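Local coordinates for endoglucanase (Uncultured bacterium, PDB 3X17), which hydrolyses internal beta-1,4-glucosidic bonds of cellulose as a family 9 endoglucanase built on an (alpha/alpha)6 barrel, at residues Q193-A204 against A547-S558; P139-L147 against L495-P504. All coordinates share one frame; numbering follows the deposited sequence.

Interaction 1 (Q193-A204 against A547-S558); sequences QLLKAYELYPQA and APLVFVAAHFAS
Phe551 enters helix 193-200 as a knob among Gln193, Lys196, Ala197 and Leu200. With CG anti to the backbone N (chi1 -174°), its ring swings out from the 547-558 helix until CD2 lies 3.6 Å from Ala197 CA; the small alanine suits this spot because it lets the two backbones close to 4.7 Å between the CA atoms of Ala197 and Phe551. Leu200 CD1 meets the ring at its edge, while Tyr201 brings CE2 over one face, 4.0 Å from Phe551 CZ, in an edge-to-face pair with planes at 64°. Earlier along the helices Leu194 CD2 fits against Val550, crossing it at about a right angle. The two helices, side by side and nearly parallel at 9°, belong to the (alpha/alpha)6 barrel of the catalytic domain, with helix 435-452 packing on Gln193, Leu200, Phe551 and His555. Just past the first helix, Tyr201 lays its ring on the neighbouring backbone: His555 CA sits 3.7 Å from the ring centroid in a CH-pi contact, and Leu200 CB covers the opposite face. The Tyr201 OH makes a hydrogen bond to His555 ND1 at 2.7 Å, in the plane of the imidazole, whose NE2 makes a weak hydrogen bond to Glu459 OE1. A phenylalanine at Tyr201 would keep the ring but would probably leave His555 ND1 without its mate and the imidazole freer to turn. Toward solvent the fit slackens: exposed Gln203 merely lays NE2 3.5 Å from Ser558 CB, and Ala204 CB stands 4.0 Å from the same carbon, while Ser558 OG turns back to Ala554 O.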
ATOM      1  N   GLN A 193       7.148   1.766   5.125  1.00 29.13           N
ATOM      2  CA  GLN A 193       5.752   1.941   5.475  1.00 31.03           C
ATOM      3  C   GLN A 193       5.230   0.867   6.443  1.00 30.26           C
ATOM      4  O   GLN A 193       4.483   1.174   7.362  1.00 31.98           O
ATOM      5  CB  GLN A 193       4.856   2.069   4.240  1.00 29.51           C
ATOM      6  CG  GLN A 193       5.037   3.335   3.443  1.00 32.02           C
ATOM      7  CD  GLN A 193       4.230   3.321   2.141  1.00 32.95           C
ATOM      8  OE1 GLN A 193       3.096   3.788   2.093  1.00 35.99           O
ATOM      9  NE2 GLN A 193       4.836   2.815   1.075  1.00 32.17           N
ATOM     10  N   LEU A 194       5.657  -0.378   6.288  1.00 29.30           N
ATOM     11  CA  LEU A 194       5.335  -1.374   7.316  1.00 28.88           C
ATOM     12  C   LEU A 194       5.953  -0.976   8.659  1.00 29.73           C
ATOM     13  O   LEU A 194       5.330  -1.125   9.719  1.00 29.88           O
ATOM     14  CB  LEU A 194       5.785  -2.780   6.897  1.00 27.38           C
ATOM     15  CG  LEU A 194       5.266  -3.294   5.542  1.00 29.70           C
ATOM     16  CD1 LEU A 194       5.872  -4.692   5.258  1.00 33.65           C
ATOM     17  CD2 LEU A 194       3.716  -3.365   5.449  1.00 26.80           C
ATOM     18  N   LEU A 195       7.151  -0.415   8.613  1.00 27.38           N
ATOM     19  CA  LEU A 195       7.835  -0.054   9.844  1.00 30.35           C
ATOM     20  C   LEU A 195       7.029   1.017  10.572  1.00 30.20           C
ATOM     21  O   LEU A 195       6.885   0.982  11.797  1.00 31.67           O
ATOM     22  CB  LEU A 195       9.245   0.484   9.558  1.00 29.34           C
ATOM     23  CG  LEU A 195      10.367  -0.553   9.430  1.00 33.04           C
ATOM     24  CD1 LEU A 195      11.623   0.155   8.936  1.00 22.63           C
ATOM     25  CD2 LEU A 195      10.655  -1.261  10.762  1.00 29.12           C
ATOM     26  N   LYS A 196       6.500   1.965   9.806  1.00 30.61           N
ATOM     27  CA  LYS A 196       5.762   3.095  10.371  1.00 30.50           C
ATOM     28  C   LYS A 196       4.435   2.627  10.933  1.00 29.99           C
ATOM     29  O   LYS A 196       3.960   3.163  11.927  1.00 31.11           O
ATOM     30  CB  LYS A 196       5.523   4.136   9.269  1.00 31.22           C
ATOM     31  CG  LYS A 196       5.257   5.520   9.768  1.00 36.75           C
ATOM     32  CD  LYS A 196       6.389   6.024  10.665  1.00 37.90           C
ATOM     33  CE  LYS A 196       5.829   7.089  11.611  1.00 33.73           C
ATOM     34  NZ  LYS A 196       6.821   7.386  12.695  1.00 35.11           N
ATOM     35  N   ALA A 197       3.774   1.708  10.221  1.00 29.98           N
ATOM     36  CA  ALA A 197       2.591   1.051  10.751  1.00 30.24           C
ATOM     37  C   ALA A 197       2.886   0.476  12.141  1.00 31.77           C
ATOM     38  O   ALA A 197       2.062   0.589  13.053  1.00 31.97           O
ATOM     39  CB  ALA A 197       2.123  -0.059   9.821  1.00 30.15           C
ATOM     40  N   TYR A 198       3.987  -0.253  12.253  1.00 29.89           N
ATOM     41  CA  TYR A 198       4.299  -0.878  13.509  1.00 32.93           C
ATOM     42  C   TYR A 198       4.617   0.163  14.568  1.00 31.64           C
ATOM     43  O   TYR A 198       4.117   0.090  15.676  1.00 33.56           O
ATOM     44  CB  TYR A 198       5.451  -1.875  13.412  1.00 32.22           C
ATOM     45  CG  TYR A 198       5.889  -2.332  14.800  1.00 34.36           C
ATOM     46  CD1 TYR A 198       5.174  -3.329  15.485  1.00 35.44           C
ATOM     47  CD2 TYR A 198       6.886  -1.649  15.491  1.00 33.94           C
ATOM     48  CE1 TYR A 198       5.535  -3.715  16.771  1.00 35.59           C
ATOM     49  CE2 TYR A 198       7.210  -1.985  16.806  1.00 39.08           C
ATOM     50  CZ  TYR A 198       6.530  -3.008  17.433  1.00 35.63           C
ATOM     51  OH  TYR A 198       6.871  -3.340  18.702  1.00 41.26           O
ATOM     52  N   GLU A 199       5.410   1.159  14.203  1.00 32.28           N
ATOM     53  CA  GLU A 199       5.820   2.209  15.130  1.00 30.61           C
ATOM     54  C   GLU A 199       4.629   2.967  15.728  1.00 32.46           C
ATOM     55  O   GLU A 199       4.615   3.275  16.903  1.00 33.53           O
ATOM     56  CB  GLU A 199       6.735   3.206  14.406  1.00 31.26           C
ATOM     57  CG  GLU A 199       7.426   4.195  15.337  1.00 32.13           C
ATOM     58  CD  GLU A 199       8.570   4.899  14.654  1.00 33.33           C
ATOM     59  OE1 GLU A 199       8.399   5.347  13.492  1.00 33.57           O
ATOM     60  OE2 GLU A 199       9.642   5.036  15.285  1.00 35.76           O
ATOM     61  N   LEU A 200       3.667   3.321  14.891  1.00 32.38           N
ATOM     62  CA  LEU A 200       2.491   4.053  15.337  1.00 32.96           C
ATOM     63  C   LEU A 200       1.449   3.144  15.989  1.00 31.73           C
ATOM     64  O   LEU A 200       0.791   3.562  16.921  1.00 31.31           O
ATOM     65  CB  LEU A 200       1.860   4.857  14.177  1.00 33.44           C
ATOM     66  CG  LEU A 200       2.646   6.122  13.833  1.00 38.99           C
ATOM     67  CD1 LEU A 200       2.094   6.795  12.555  1.00 39.87           C
ATOM     68  CD2 LEU A 200       2.675   7.099  15.064  1.00 38.32           C
ATOM     69  N   TYR A 201       1.382   1.881  15.586  1.00 30.03           N
ATOM     70  CA  TYR A 201       0.343   0.987  16.109  1.00 29.40           C
ATOM     71  C   TYR A 201       0.882  -0.350  16.622  1.00 29.93           C
ATOM     72  O   TYR A 201       0.407  -1.407  16.217  1.00 32.33           O
ATOM     73  CB  TYR A 201      -0.723   0.749  15.033  1.00 29.92           C
ATOM     74  CG  TYR A 201      -1.190   2.031  14.349  1.00 30.89           C
ATOM     75  CD1 TYR A 201      -1.908   2.987  15.045  1.00 33.99           C
ATOM     76  CD2 TYR A 201      -0.896   2.281  13.015  1.00 31.86           C
ATOM     77  CE1 TYR A 201      -2.320   4.163  14.432  1.00 37.85           C
ATOM     78  CE2 TYR A 201      -1.329   3.426  12.384  1.00 29.12           C
ATOM     79  CZ  TYR A 201      -2.024   4.371  13.093  1.00 36.79           C
ATOM     80  OH  TYR A 201      -2.456   5.511  12.463  1.00 34.27           O
ATOM     81  N   PRO A 202       1.858  -0.311  17.537  1.00 31.59           N
ATOM     82  CA  PRO A 202       2.549  -1.528  17.995  1.00 33.75           C
ATOM     83  C   PRO A 202       1.596  -2.531  18.636  1.00 37.28           C
ATOM     84  O   PRO A 202       1.859  -3.747  18.624  1.00 37.24           O
ATOM     85  CB  PRO A 202       3.561  -1.007  19.037  1.00 34.50           C
ATOM     86  CG  PRO A 202       3.006   0.330  19.505  1.00 35.00           C
ATOM     87  CD  PRO A 202       2.272   0.901  18.271  1.00 30.36           C
ATOM     88  N   GLN A 203       0.476  -2.038  19.166  1.00 36.93           N
ATOM     89  CA  GLN A 203      -0.468  -2.910  19.868  1.00 39.85           C
ATOM     90  C   GLN A 203      -1.293  -3.760  18.879  1.00 38.69           C
ATOM     91  O   GLN A 203      -1.806  -4.826  19.244  1.00 36.55           O
ATOM     92  CB  GLN A 203      -1.366  -2.112  20.846  1.00 41.17           C
ATOM     93  CG  GLN A 203      -2.289  -1.065  20.194  1.00 48.62           C
ATOM     94  CD  GLN A 203      -1.545   0.179  19.652  1.00 52.90           C
ATOM     95  OE1 GLN A 203      -0.317   0.219  19.602  1.00 54.42           O
ATOM     96  NE2 GLN A 203      -2.303   1.201  19.270  1.00 55.34           N
ATOM     97  N   ALA A 204      -1.283  -3.379  17.598  1.00 37.42           N
ATOM     98  CA  ALA A 204      -1.884  -4.247  16.575  1.00 36.32           C
ATOM     99  C   ALA A 204      -0.972  -5.398  16.112  1.00 34.82           C
ATOM    100  O   ALA A 204      -1.414  -6.310  15.435  1.00 33.02           O
ATOM    101  CB  ALA A 204      -2.388  -3.436  15.401  1.00 37.09           C
ATOM    102  N   ALA A 547       1.406  -1.855   1.269  1.00 31.43           N
ATOM    103  CA  ALA A 547       2.074  -1.154   2.363  1.00 30.88           C
ATOM    104  C   ALA A 547       1.144  -0.127   3.022  1.00 31.07           C
ATOM    105  O   ALA A 547       1.014  -0.114   4.227  1.00 32.11           O
ATOM    106  CB  ALA A 547       3.343  -0.489   1.863  1.00 28.28           C
ATOM    107  N   PRO A 548       0.494   0.745   2.225  1.00 31.79           N
ATOM    108  CA  PRO A 548      -0.423   1.674   2.893  1.00 30.39           C
ATOM    109  C   PRO A 548      -1.703   0.974   3.350  1.00 30.59           C
ATOM    110  O   PRO A 548      -2.378   1.463   4.262  1.00 29.85           O
ATOM    111  CB  PRO A 548      -0.728   2.730   1.803  1.00 30.47           C
ATOM    112  CG  PRO A 548      -0.456   2.011   0.496  1.00 30.92           C
ATOM    113  CD  PRO A 548       0.695   1.079   0.800  1.00 29.56           C
ATOM    114  N   LEU A 549      -2.053  -0.145   2.713  1.00 29.17           N
ATOM    115  CA  LEU A 549      -3.159  -0.961   3.206  1.00 30.50           C
ATOM    116  C   LEU A 549      -2.891  -1.484   4.625  1.00 31.58           C
ATOM    117  O   LEU A 549      -3.755  -1.409   5.493  1.00 33.49           O
ATOM    118  CB  LEU A 549      -3.510  -2.114   2.239  1.00 29.63           C
ATOM    119  CG  LEU A 549      -4.571  -3.111   2.721  1.00 29.97           C
ATOM    120  CD1 LEU A 549      -5.913  -2.430   3.083  1.00 27.68           C
ATOM    121  CD2 LEU A 549      -4.787  -4.276   1.717  1.00 24.80           C
ATOM    122  N   VAL A 550      -1.735  -2.075   4.836  1.00 28.99           N
ATOM    123  CA  VAL A 550      -1.350  -2.515   6.171  1.00 31.48           C
ATOM    124  C   VAL A 550      -1.334  -1.318   7.142  1.00 34.28           C
ATOM    125  O   VAL A 550      -1.812  -1.443   8.260  1.00 32.68           O
ATOM    126  CB  VAL A 550       0.056  -3.192   6.180  1.00 31.51           C
ATOM    127  CG1 VAL A 550       0.622  -3.293   7.623  1.00 28.87           C
ATOM    128  CG2 VAL A 550      -0.018  -4.579   5.543  1.00 31.11           C
ATOM    129  N   PHE A 551      -0.853  -0.149   6.691  1.00 35.06           N
ATOM    130  CA  PHE A 551      -0.869   1.050   7.549  1.00 34.12           C
ATOM    131  C   PHE A 551      -2.269   1.481   7.989  1.00 31.90           C
ATOM    132  O   PHE A 551      -2.554   1.597   9.195  1.00 31.04           O
ATOM    133  CB  PHE A 551      -0.117   2.221   6.907  1.00 35.03           C
ATOM    134  CG  PHE A 551       0.008   3.433   7.816  1.00 34.89           C
ATOM    135  CD1 PHE A 551      -0.994   4.392   7.864  1.00 32.47           C
ATOM    136  CD2 PHE A 551       1.112   3.587   8.643  1.00 37.76           C
ATOM    137  CE1 PHE A 551      -0.882   5.501   8.692  1.00 35.66           C
ATOM    138  CE2 PHE A 551       1.222   4.680   9.480  1.00 36.88           C
ATOM    139  CZ  PHE A 551       0.230   5.649   9.493  1.00 41.90           C
ATOM    140  N   VAL A 552      -3.167   1.644   7.025  1.00 29.60           N
ATOM    141  CA  VAL A 552      -4.485   2.164   7.345  1.00 31.15           C
ATOM    142  C   VAL A 552      -5.298   1.135   8.130  1.00 31.50           C
ATOM    143  O   VAL A 552      -5.938   1.472   9.131  1.00 31.26           O
ATOM    144  CB  VAL A 552      -5.242   2.695   6.095  1.00 31.33           C
ATOM    145  CG1 VAL A 552      -6.582   3.286   6.500  1.00 29.80           C
ATOM    146  CG2 VAL A 552      -4.418   3.775   5.418  1.00 28.79           C
ATOM    147  N   ALA A 553      -5.108  -0.138   7.790  1.00 29.32           N
ATOM    148  CA  ALA A 553      -5.806  -1.211   8.461  1.00 30.06           C
ATOM    149  C   ALA A 553      -5.341  -1.283   9.919  1.00 31.71           C
ATOM    150  O   ALA A 553      -6.161  -1.516  10.838  1.00 29.24           O
ATOM    151  CB  ALA A 553      -5.555  -2.532   7.756  1.00 32.29           C
ATOM    152  N   ALA A 554      -4.039  -1.090  10.131  1.00 28.73           N
ATOM    153  CA  ALA A 554      -3.494  -1.162  11.490  1.00 31.59           C
ATOM    154  C   ALA A 554      -4.065  -0.045  12.392  1.00 32.25           C
ATOM    155  O   ALA A 554      -4.358  -0.279  13.564  1.00 33.65           O
ATOM    156  CB  ALA A 554      -1.974  -1.118  11.470  1.00 29.41           C
ATOM    157  N   HIS A 555      -4.268   1.146  11.831  1.00 32.61           N
ATOM    158  CA  HIS A 555      -4.953   2.206  12.555  1.00 32.98           C
ATOM    159  C   HIS A 555      -6.320   1.749  13.097  1.00 34.27           C
ATOM    160  O   HIS A 555      -6.646   1.966  14.263  1.00 34.93           O
ATOM    161  CB  HIS A 555      -5.121   3.457  11.694  1.00 32.10           C
ATOM    162  CG  HIS A 555      -5.800   4.587  12.419  1.00 37.92           C
ATOM    163  ND1 HIS A 555      -5.101   5.578  13.081  1.00 31.95           N
ATOM    164  CD2 HIS A 555      -7.114   4.839  12.641  1.00 33.56           C
ATOM    165  CE1 HIS A 555      -5.957   6.397  13.667  1.00 34.54           C
ATOM    166  NE2 HIS A 555      -7.183   5.973  13.418  1.00 34.38           N
ATOM    167  N   PHE A 556      -7.113   1.090  12.264  1.00 34.55           N
ATOM    168  CA  PHE A 556      -8.441   0.723  12.691  1.00 37.13           C
ATOM    169  C   PHE A 556      -8.519  -0.618  13.424  1.00 39.18           C
ATOM    170  O   PHE A 556      -9.532  -0.919  14.047  1.00 42.52           O
ATOM    171  CB  PHE A 556      -9.404   0.810  11.517  1.00 35.74           C
ATOM    172  CG  PHE A 556      -9.669   2.224  11.073  1.00 38.40           C
ATOM    173  CD1 PHE A 556     -10.477   3.052  11.830  1.00 36.66           C
ATOM    174  CD2 PHE A 556      -8.977   2.774  10.004  1.00 32.98           C
ATOM    175  CE1 PHE A 556     -10.713   4.362  11.440  1.00 38.82           C
ATOM    176  CE2 PHE A 556      -9.208   4.072   9.605  1.00 38.58           C
ATOM    177  CZ  PHE A 556     -10.109   4.867  10.321  1.00 36.62           C
ATOM    178  N   ALA A 557      -7.422  -1.367  13.451  1.00 41.19           N
ATOM    179  CA  ALA A 557      -7.361  -2.617  14.200  1.00 43.09           C
ATOM    180  C   ALA A 557      -6.989  -2.340  15.649  1.00 47.12           C
ATOM    181  O   ALA A 557      -7.132  -3.204  16.497  1.00 45.55           O
ATOM    182  CB  ALA A 557      -6.333  -3.553  13.600  1.00 41.31           C
ATOM    183  N   SER A 558      -6.458  -1.174  15.918  1.00 49.90           N
ATOM    184  CA  SER A 558      -5.991  -0.938  17.249  1.00 56.39           C
ATOM    185  C   SER A 558      -6.817   0.078  18.034  1.00 60.84           C
ATOM    186  O   SER A 558      -6.895   0.023  19.236  1.00 62.72           O
ATOM    187  CB  SER A 558      -4.526  -0.550  17.223  1.00 53.99           C
ATOM    188  OG  SER A 558      -4.334   0.536  16.401  1.00 54.36           O
TER

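Interaction 2 (P139-L147 against L495-P504); sequences PITGVSHAL and LVKASGVMVP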
ATOM      1  N   PRO A 139       0.096 -24.454   5.045  1.00 39.94           N
ATOM      2  CA  PRO A 139      -1.163 -25.184   5.245  1.00 41.32           C
ATOM      3  C   PRO A 139      -2.379 -24.249   5.389  1.00 42.18           C
ATOM      4  O   PRO A 139      -3.462 -24.560   4.897  1.00 42.86           O
ATOM      5  CB  PRO A 139      -0.906 -26.014   6.522  1.00 42.03           C
ATOM      6  CG  PRO A 139       0.280 -25.368   7.205  1.00 41.75           C
ATOM      7  CD  PRO A 139       1.065 -24.621   6.144  1.00 39.67           C
ATOM      8  N   ILE A 140      -2.174 -23.049   5.925  1.00 42.77           N
ATOM      9  CA  ILE A 140      -3.285 -22.118   6.134  1.00 42.20           C
ATOM     10  C   ILE A 140      -3.968 -21.743   4.810  1.00 42.57           C
ATOM     11  O   ILE A 140      -5.199 -21.676   4.700  1.00 42.34           O
ATOM     12  CB  ILE A 140      -2.820 -20.864   6.861  1.00 41.42           C
ATOM     13  CG1 ILE A 140      -2.390 -21.233   8.286  1.00 44.77           C
ATOM     14  CG2 ILE A 140      -3.941 -19.825   6.865  1.00 42.90           C
ATOM     15  CD1 ILE A 140      -1.579 -20.154   8.998  1.00 41.06           C
ATOM     16  N   THR A 141      -3.163 -21.713   3.767  1.00 40.19           N
ATOM     17  CA  THR A 141      -3.473 -20.956   2.581  1.00 38.77           C
ATOM     18  C   THR A 141      -3.529 -21.957   1.400  1.00 40.81           C
ATOM     19  O   THR A 141      -4.276 -21.786   0.422  1.00 38.87           O
ATOM     20  CB  THR A 141      -2.327 -19.933   2.442  1.00 41.27           C
ATOM     21  OG1 THR A 141      -2.818 -18.583   2.526  1.00 43.36           O
ATOM     22  CG2 THR A 141      -1.549 -20.167   1.301  1.00 26.22           C
ATOM     23  N   GLY A 142      -2.807 -23.060   1.567  1.00 39.76           N
ATOM     24  CA  GLY A 142      -2.549 -23.994   0.480  1.00 41.05           C
ATOM     25  C   GLY A 142      -1.445 -23.568  -0.474  1.00 40.38           C
ATOM     26  O   GLY A 142      -1.141 -24.281  -1.402  1.00 40.11           O
ATOM     27  N   VAL A 143      -0.884 -22.377  -0.296  1.00 37.65           N
ATOM     28  CA  VAL A 143       0.088 -21.879  -1.263  1.00 38.31           C
ATOM     29  C   VAL A 143       1.408 -22.663  -1.126  1.00 39.64           C
ATOM     30  O   VAL A 143       1.897 -22.899   0.000  1.00 38.37           O
ATOM     31  CB  VAL A 143       0.315 -20.338  -1.070  1.00 39.19           C
ATOM     32  CG1 VAL A 143       1.563 -19.845  -1.804  1.00 38.33           C
ATOM     33  CG2 VAL A 143      -0.923 -19.557  -1.507  1.00 36.40           C
ATOM     34  N   SER A 144       1.934 -23.134  -2.254  1.00 40.50           N
ATOM     35  CA  SER A 144       3.189 -23.876  -2.244  1.00 42.77           C
ATOM     36  C   SER A 144       3.986 -23.731  -3.524  1.00 41.85           C
ATOM     37  O   SER A 144       3.440 -23.723  -4.631  1.00 43.02           O
ATOM     38  CB  SER A 144       2.964 -25.364  -1.933  1.00 45.19           C
ATOM     39  OG  SER A 144       2.362 -26.017  -3.033  1.00 50.16           O
ATOM     40  N   HIS A 145       5.295 -23.649  -3.360  1.00 40.92           N
ATOM     41  CA  HIS A 145       6.200 -23.767  -4.476  1.00 39.66           C
ATOM     42  C   HIS A 145       7.548 -24.140  -3.908  1.00 40.72           C
ATOM     43  O   HIS A 145       7.838 -23.831  -2.754  1.00 41.40           O
ATOM     44  CB  HIS A 145       6.276 -22.443  -5.263  1.00 39.67           C
ATOM     45  CG  HIS A 145       6.947 -21.315  -4.526  1.00 36.18           C
ATOM     46  ND1 HIS A 145       6.272 -20.177  -4.123  1.00 39.48           N
ATOM     47  CD2 HIS A 145       8.249 -21.105  -4.222  1.00 31.11           C
ATOM     48  CE1 HIS A 145       7.127 -19.337  -3.558  1.00 32.65           C
ATOM     49  NE2 HIS A 145       8.331 -19.888  -3.587  1.00 37.41           N
ATOM     50  N   ALA A 146       8.362 -24.828  -4.703  1.00 41.77           N
ATOM     51  CA  ALA A 146       9.702 -25.213  -4.269  1.00 42.49           C
ATOM     52  C   ALA A 146      10.621 -24.000  -4.335  1.00 42.67           C
ATOM     53  O   ALA A 146      10.211 -22.915  -4.760  1.00 42.77           O
ATOM     54  CB  ALA A 146      10.264 -26.346  -5.174  1.00 43.79           C
ATOM     55  N   LEU A 147      11.871 -24.196  -3.973  1.00 41.86           N
ATOM     56  CA  LEU A 147      12.865 -23.152  -3.967  1.00 41.74           C
ATOM     57  C   LEU A 147      12.958 -22.449  -5.289  1.00 40.72           C
ATOM     58  O   LEU A 147      13.150 -23.069  -6.288  1.00 41.47           O
ATOM     59  CB  LEU A 147      14.210 -23.749  -3.661  1.00 41.93           C
ATOM     60  CG  LEU A 147      15.251 -22.964  -2.894  1.00 44.39           C
ATOM     61  CD1 LEU A 147      16.617 -23.329  -3.284  1.00 43.75           C
ATOM     62  CD2 LEU A 147      15.057 -21.527  -2.975  1.00 46.53           C
ATOM     63  N   LEU A 495       1.924 -16.893  -9.956  1.00 37.03           N
ATOM     64  CA  LEU A 495       1.771 -18.039  -9.074  1.00 36.38           C
ATOM     65  C   LEU A 495       0.309 -18.442  -8.911  1.00 38.31           C
ATOM     66  O   LEU A 495      -0.018 -19.637  -8.929  1.00 38.64           O
ATOM     67  CB  LEU A 495       2.399 -17.780  -7.702  1.00 38.02           C
ATOM     68  CG  LEU A 495       2.211 -18.915  -6.677  1.00 36.18           C
ATOM     69  CD1 LEU A 495       2.884 -20.214  -7.116  1.00 38.24           C
ATOM     70  CD2 LEU A 495       2.717 -18.495  -5.310  1.00 35.81           C
ATOM     71  N   VAL A 496      -0.563 -17.453  -8.726  1.00 37.34           N
ATOM     72  CA  VAL A 496      -1.983 -17.729  -8.596  1.00 37.96           C
ATOM     73  C   VAL A 496      -2.498 -18.425  -9.847  1.00 39.43           C
ATOM     74  O   VAL A 496      -3.173 -19.467  -9.760  1.00 39.07           O
ATOM     75  CB  VAL A 496      -2.808 -16.446  -8.306  1.00 39.14           C
ATOM     76  CG1 VAL A 496      -4.286 -16.694  -8.566  1.00 35.50           C
ATOM     77  CG2 VAL A 496      -2.548 -15.955  -6.845  1.00 33.22           C
ATOM     78  N   LYS A 497      -2.116 -17.883 -10.999  1.00 39.07           N
ATOM     79  CA  LYS A 497      -2.598 -18.361 -12.288  1.00 41.42           C
ATOM     80  C   LYS A 497      -2.056 -19.760 -12.558  1.00 42.33           C
ATOM     81  O   LYS A 497      -2.816 -20.674 -12.843  1.00 42.80           O
ATOM     82  CB  LYS A 497      -2.137 -17.438 -13.405  1.00 40.29           C
ATOM     83  CG  LYS A 497      -2.703 -17.808 -14.760  1.00 45.24           C
ATOM     84  CD  LYS A 497      -4.223 -17.862 -14.737  1.00 47.31           C
ATOM     85  CE  LYS A 497      -4.776 -18.199 -16.112  1.00 51.40           C
ATOM     86  NZ  LYS A 497      -6.247 -17.989 -16.143  1.00 51.73           N
ATOM     87  N   ALA A 498      -0.753 -19.939 -12.376  1.00 42.24           N
ATOM     88  CA  ALA A 498      -0.136 -21.245 -12.611  1.00 44.65           C
ATOM     89  C   ALA A 498      -0.593 -22.324 -11.625  1.00 44.79           C
ATOM     90  O   ALA A 498      -0.733 -23.478 -11.996  1.00 44.32           O
ATOM     91  CB  ALA A 498       1.370 -21.135 -12.625  1.00 44.28           C
ATOM     92  N   SER A 499      -0.845 -21.948 -10.376  1.00 44.23           N
ATOM     93  CA  SER A 499      -1.105 -22.940  -9.346  1.00 43.58           C
ATOM     94  C   SER A 499      -2.586 -23.219  -9.201  1.00 44.67           C
ATOM     95  O   SER A 499      -2.969 -24.244  -8.637  1.00 43.72           O
ATOM     96  CB  SER A 499      -0.552 -22.482  -8.001  1.00 45.77           C
ATOM     97  OG  SER A 499      -1.386 -21.484  -7.435  1.00 43.23           O
ATOM     98  N   GLY A 500      -3.416 -22.277  -9.656  1.00 44.85           N
ATOM     99  CA  GLY A 500      -4.847 -22.284  -9.338  1.00 43.60           C
ATOM    100  C   GLY A 500      -5.151 -22.167  -7.844  1.00 44.20           C
ATOM    101  O   GLY A 500      -6.283 -22.422  -7.411  1.00 43.87           O
ATOM    102  N   VAL A 501      -4.159 -21.747  -7.058  1.00 41.00           N
ATOM    103  CA  VAL A 501      -4.360 -21.476  -5.628  1.00 39.67           C
ATOM    104  C   VAL A 501      -4.292 -19.965  -5.330  1.00 39.85           C
ATOM    105  O   VAL A 501      -3.265 -19.324  -5.598  1.00 38.62           O
ATOM    106  CB  VAL A 501      -3.292 -22.188  -4.785  1.00 40.96           C
ATOM    107  CG1 VAL A 501      -3.586 -21.990  -3.293  1.00 39.98           C
ATOM    108  CG2 VAL A 501      -3.243 -23.713  -5.140  1.00 37.76           C
ATOM    109  N   MET A 502      -5.375 -19.394  -4.797  1.00 37.60           N
ATOM    110  CA  MET A 502      -5.391 -17.960  -4.452  1.00 37.72           C
ATOM    111  C   MET A 502      -4.357 -17.627  -3.384  1.00 38.39           C
ATOM    112  O   MET A 502      -4.261 -18.310  -2.338  1.00 36.86           O
ATOM    113  CB  MET A 502      -6.769 -17.510  -3.956  1.00 38.03           C
ATOM    114  CG  MET A 502      -6.903 -15.977  -3.825  1.00 35.80           C
ATOM    115  SD  MET A 502      -6.349 -14.980  -5.242  1.00 36.49           S
ATOM    116  CE  MET A 502      -7.542 -15.441  -6.500  1.00 33.77           C
ATOM    117  N   VAL A 503      -3.590 -16.571  -3.637  1.00 37.37           N
ATOM    118  CA  VAL A 503      -2.871 -15.896  -2.572  1.00 34.23           C
ATOM    119  C   VAL A 503      -3.739 -14.780  -1.976  1.00 35.55           C
ATOM    120  O   VAL A 503      -4.017 -13.767  -2.633  1.00 35.13           O
ATOM    121  CB  VAL A 503      -1.546 -15.311  -3.058  1.00 35.31           C
ATOM    122  CG1 VAL A 503      -0.881 -14.517  -1.917  1.00 30.45           C
ATOM    123  CG2 VAL A 503      -0.607 -16.438  -3.575  1.00 32.90           C
ATOM    124  N   PRO A 504      -4.171 -14.964  -0.717  1.00 34.43           N
ATOM    125  CA  PRO A 504      -5.084 -14.005  -0.108  1.00 33.48           C
ATOM    126  C   PRO A 504      -4.353 -12.761   0.428  1.00 32.84           C
ATOM    127  O   PRO A 504      -3.159 -12.832   0.756  1.00 33.21           O
ATOM    128  CB  PRO A 504      -5.733 -14.818   1.029  1.00 32.25           C
ATOM    129  CG  PRO A 504      -4.680 -15.829   1.422  1.00 33.39           C
ATOM    130  CD  PRO A 504      -3.808 -16.065   0.197  1.00 34.19           C
TER
HETATM  131  O   HOH W   1      -5.542 -20.149  -1.019  1.00 37.74           O
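Val143 spreads its two methyls over different partners. CG1, anti to the backbone N (chi1 165°), reaches Leu495 CD2 at 3.9 Å, while CG2 points among Val501, Val503 and the Met502 carbonyl, lying 3.8 Å from Val503 CG2. A beta-branched residue suits this place, since one short side chain can touch both the helix and the segment that follows it. Leu495 stands near the start of the short helix 494-499 with CG anti to its N (chi1 177°), and the same CD2 also meets the edge of the His145 ring, near ND1. The other segment is a loop running into strand 144-145, which pairs with strand 136-137 in a small antiparallel hairpin beside the zinc site; His145 NE2 makes weak bonds to Val134 O and to the zinc ligand Asp148. Ser499 ends the helix: its OG gives a bond to Leu495 O and accepts Val501 N at 2.8 Å, an ST turn that turns the chain toward Val501. Val501 CG1 rests against the carbonyl oxygens of Thr141 and Gly142. A water bridges Thr141 O and Met502 O; the placement of the Thr141 side chain is doubtful, and so is its contact with Pro504.

How the interactions relate
Interaction 1 is a buried helix-helix contact within the barrel, whereas interaction 2 is partly buried and joins loops and a helix end farther from the middle of the chain. The first covers more than twice the area, 710 against 328 Å², and relies on aromatic rings with one direct side-chain hydrogen bond; the second relies on small aliphatic groups and is linked in polar fashion by a water between carbonyls. They share no helix, though helices 494-499 and 543-558 are consecutive in the chain, and their segments alternate along it. Their centres lie 26 Å apart, with nearest atoms about 9 Å apart, so they do not touch.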